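Local coordinates for protein kinase A regulatory subunit (Trypanosoma cruzi, PDB 6HYI), which serves as the regulatory subunit of a cAMP-independent protein kinase A and binds the nucleoside inosine in a cyclic nucleotide-binding domain, at the inosine site. Coordinates in Å, arbitrary orientation; residue numbers count along the deposited sequence, not the author numbering.

The inosine site. Residues 193, 212, 224-225, 227, 233-237, 244-246, 248, 283-284, 286-287. With NOS (inosine), chain B.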
# COMPACT_ATOMS: atom_id res chain seq x y z
N ILE A 193 -12.42 9.70 11.73
CA ILE A 193 -13.06 9.93 10.45
C ILE A 193 -14.29 10.77 10.70
O ILE A 193 -14.99 10.58 11.70
CB ILE A 193 -13.48 8.59 9.80
CG1 ILE A 193 -12.23 7.77 9.47
CG2 ILE A 193 -14.33 8.82 8.57
CD1 ILE A 193 -12.53 6.33 9.09
N VAL A 212 -18.50 4.02 15.96
CA VAL A 212 -18.95 4.39 14.63
C VAL A 212 -20.29 5.09 14.79
O VAL A 212 -21.23 4.52 15.36
CB VAL A 212 -19.07 3.16 13.73
CG1 VAL A 212 -19.59 3.55 12.35
CG2 VAL A 212 -17.73 2.47 13.63
N VAL A 224 -23.65 3.21 15.70
CA VAL A 224 -23.75 2.00 14.91
C VAL A 224 -23.11 0.81 15.61
O VAL A 224 -23.73 -0.24 15.76
CB VAL A 224 -23.14 2.23 13.51
CG1 VAL A 224 -23.10 0.92 12.73
CG2 VAL A 224 -23.95 3.28 12.75
N CYS A 225 -21.85 0.94 16.02
CA CYS A 225 -21.13 -0.15 16.67
C CYS A 225 -19.85 0.43 17.24
O CYS A 225 -19.58 1.63 17.13
CB CYS A 225 -20.79 -1.27 15.69
SG CYS A 225 -19.63 -0.75 14.42
N PHE A 227 -15.47 -0.59 17.57
CA PHE A 227 -14.36 -1.43 17.13
C PHE A 227 -13.22 -1.24 18.12
O PHE A 227 -13.16 -0.25 18.85
CB PHE A 227 -13.87 -1.04 15.73
CG PHE A 227 -14.81 -1.44 14.62
CD1 PHE A 227 -15.06 -2.77 14.33
CD2 PHE A 227 -15.43 -0.47 13.85
CE1 PHE A 227 -15.90 -3.13 13.31
CE2 PHE A 227 -16.27 -0.82 12.82
CZ PHE A 227 -16.51 -2.15 12.55
N ILE A 233 -10.97 0.38 10.21
CA ILE A 233 -12.00 1.33 9.78
C ILE A 233 -11.47 2.08 8.57
O ILE A 233 -10.26 2.25 8.40
CB ILE A 233 -12.47 2.32 10.88
CG1 ILE A 233 -11.31 3.17 11.40
CG2 ILE A 233 -13.19 1.57 12.00
CD1 ILE A 233 -10.72 2.67 12.69
N GLY A 234 -12.40 2.54 7.72
CA GLY A 234 -12.09 3.31 6.54
C GLY A 234 -12.08 2.54 5.24
O GLY A 234 -12.00 3.15 4.17
N GLU A 235 -12.22 1.21 5.29
CA GLU A 235 -12.12 0.46 4.05
C GLU A 235 -13.36 0.56 3.19
O GLU A 235 -13.28 0.32 1.99
CB GLU A 235 -11.85 -1.03 4.32
CG GLU A 235 -13.06 -1.82 4.81
CD GLU A 235 -13.39 -1.55 6.27
OE1 GLU A 235 -12.56 -0.91 6.97
OE2 GLU A 235 -14.47 -1.99 6.74
N LEU A 236 -14.53 0.87 3.76
CA LEU A 236 -15.75 0.75 2.96
C LEU A 236 -15.74 1.70 1.78
O LEU A 236 -16.14 1.34 0.66
CB LEU A 236 -16.98 1.01 3.83
CG LEU A 236 -17.16 0.04 5.00
CD1 LEU A 236 -18.44 0.38 5.72
CD2 LEU A 236 -17.20 -1.42 4.51
N GLU A 237 -15.28 2.94 2.01
CA GLU A 237 -15.20 3.93 0.95
C GLU A 237 -14.25 3.50 -0.15
O GLU A 237 -14.46 3.84 -1.32
CB GLU A 237 -14.73 5.24 1.57
CG GLU A 237 -15.77 5.90 2.49
CD GLU A 237 -16.04 5.14 3.78
OE1 GLU A 237 -15.09 4.61 4.38
OE2 GLU A 237 -17.22 5.06 4.19
N THR A 244 -17.36 9.12 2.97
CA THR A 244 -17.59 8.41 4.22
C THR A 244 -19.04 8.58 4.67
O THR A 244 -19.67 9.63 4.47
CB THR A 244 -16.66 8.90 5.33
OG1 THR A 244 -16.90 10.29 5.56
CG2 THR A 244 -15.20 8.69 4.94
N VAL A 245 -19.56 7.53 5.29
CA VAL A 245 -20.95 7.45 5.68
C VAL A 245 -21.12 7.35 7.19
O VAL A 245 -22.22 7.08 7.67
CB VAL A 245 -21.69 6.32 4.94
CG1 VAL A 245 -21.65 6.55 3.41
CG2 VAL A 245 -21.12 4.98 5.31
N ALA A 246 -20.06 7.58 7.94
CA ALA A 246 -20.14 7.60 9.39
C ALA A 246 -18.95 8.38 9.90
O ALA A 246 -17.92 8.48 9.23
CB ALA A 246 -20.13 6.18 9.95
N VAL A 248 -16.10 8.22 12.87
CA VAL A 248 -15.47 7.26 13.77
C VAL A 248 -14.74 8.08 14.82
O VAL A 248 -13.90 8.91 14.48
CB VAL A 248 -14.50 6.31 13.05
CG1 VAL A 248 -13.90 5.34 14.05
CG2 VAL A 248 -15.24 5.53 11.95
N LYS A 283 -22.80 -6.18 12.04
CA LYS A 283 -22.33 -4.85 12.39
C LYS A 283 -22.45 -3.88 11.23
O LYS A 283 -22.34 -2.67 11.46
CB LYS A 283 -20.87 -4.88 12.85
CG LYS A 283 -20.63 -5.61 14.15
CD LYS A 283 -19.15 -5.61 14.51
CE LYS A 283 -18.75 -4.37 15.30
NZ LYS A 283 -17.54 -4.66 16.14
N TYR A 284 -22.66 -4.37 10.01
CA TYR A 284 -22.72 -3.54 8.81
C TYR A 284 -24.13 -3.40 8.24
O TYR A 284 -24.29 -2.96 7.10
CB TYR A 284 -21.71 -4.01 7.76
CG TYR A 284 -20.28 -3.85 8.22
CD1 TYR A 284 -19.68 -4.79 9.04
CD2 TYR A 284 -19.54 -2.73 7.86
CE1 TYR A 284 -18.37 -4.64 9.47
CE2 TYR A 284 -18.23 -2.57 8.27
CZ TYR A 284 -17.65 -3.53 9.09
OH TYR A 284 -16.35 -3.39 9.52
N TYR A 286 -26.25 -1.15 9.07
CA TYR A 286 -26.39 0.27 8.78
C TYR A 286 -25.85 0.60 7.40
O TYR A 286 -26.52 1.24 6.58
CB TYR A 286 -25.68 1.10 9.87
CG TYR A 286 -25.41 2.53 9.45
CD1 TYR A 286 -26.39 3.50 9.56
CD2 TYR A 286 -24.17 2.90 8.93
CE1 TYR A 286 -26.15 4.80 9.16
CE2 TYR A 286 -23.92 4.21 8.54
CZ TYR A 286 -24.92 5.15 8.66
OH TYR A 286 -24.70 6.45 8.26
N TYR A 287 -24.63 0.14 7.12
CA TYR A 287 -24.00 0.44 5.83
C TYR A 287 -24.77 -0.16 4.67
O TYR A 287 -24.93 0.47 3.62
CB TYR A 287 -22.59 -0.13 5.85
CG TYR A 287 -21.82 0.08 4.57
CD1 TYR A 287 -21.56 1.37 4.11
CD2 TYR A 287 -21.32 -1.00 3.84
CE1 TYR A 287 -20.84 1.56 2.95
CE2 TYR A 287 -20.59 -0.81 2.70
CZ TYR A 287 -20.35 0.47 2.25
OH TYR A 287 -19.61 0.66 1.12
N9 NOS B . -18.68 2.10 9.06
C4 NOS B . -19.16 1.09 9.61
N3 NOS B . -18.71 0.17 10.45
C2 NOS B . -19.54 -0.81 10.87
N1 NOS B . -20.83 -0.88 10.45
C6 NOS B . -21.32 0.00 9.61
O6 NOS B . -22.47 -0.12 9.26
C5 NOS B . -20.48 1.01 9.18
N7 NOS B . -20.64 2.14 8.31
C8 NOS B . -19.43 2.75 8.30
C5' NOS B . -16.60 5.54 7.48
O5' NOS B . -17.81 5.38 6.75
C4' NOS B . -16.17 4.24 8.11
O4' NOS B . -17.08 3.89 9.20
C1' NOS B . -17.29 2.52 9.17
C2' NOS B . -16.34 1.90 8.20
O2' NOS B . -15.07 1.64 8.81
C3' NOS B . -16.21 3.03 7.20
O3' NOS B . -15.08 2.91 6.35
O HOH W 1 -14.81 -1.09 9.18
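Inosine lies buried in the second cyclic nucleotide-binding domain, its ribose held by the phosphate-binding-cassette segment around helix 235-240 and its hypoxanthine sandwiched between the β-strands and a C-terminal lid, 3-10 helix 282-284 and helix 285-293. The protein hides the whole surface of the ligand. Glu237 grips the sugar through both carboxylate oxygens: OE1 accepts the inosine ribose 3'-hydroxyl O3' at 2.6 Å with its syn lone pair, whereas OE2 receives the 5'-hydroxyl O5' from above the carboxylate plane. A bend at chi2 turns the carboxylate back toward the sugar. O5' also takes the backbone N-H of Val245, so an uncharged hydroxyl is held where cyclic nucleotides would carry their phosphate; an acidic partner here would probably disfavour that phosphate. The inosine 2'-hydroxyl O2' accepts a bond from Gly234 N at 3.0 Å and meets a water that also bridges Glu235 OE2 and the phenol OH of Tyr284, tying the ribose to the lid.

Tyr284 lays one face nearly parallel to the six-membered ring of the inosine base (ring planes 6° apart), shifted so that CE2 sits 3.4 Å from inosine C2. On the imidazole ring, Val212 CG1, anti to its backbone N, presses on one face while Leu236 CD1 covers the other. That same Leu236 methyl rests over the centre of the Tyr287 ring, which thus backs it as a second shell. Phe227 turns its edge, in plane, to inosine N3, with CE2 3.5 Å from that N3, and Cys225 SG touches inosine C2.

Backbone groups of the lid read the base edge: N1 donates almost straight to Lys283 O (173° at H), and Tyr287 N donates to the 6-oxo group O6, a pairing that suits hypoxanthine. Tyr286, with CG anti to its backbone N (chi1 162°), points its ring edge at O6 and sends its phenol OH to Val245 O at 2.6 Å, nearly along the C=O axis.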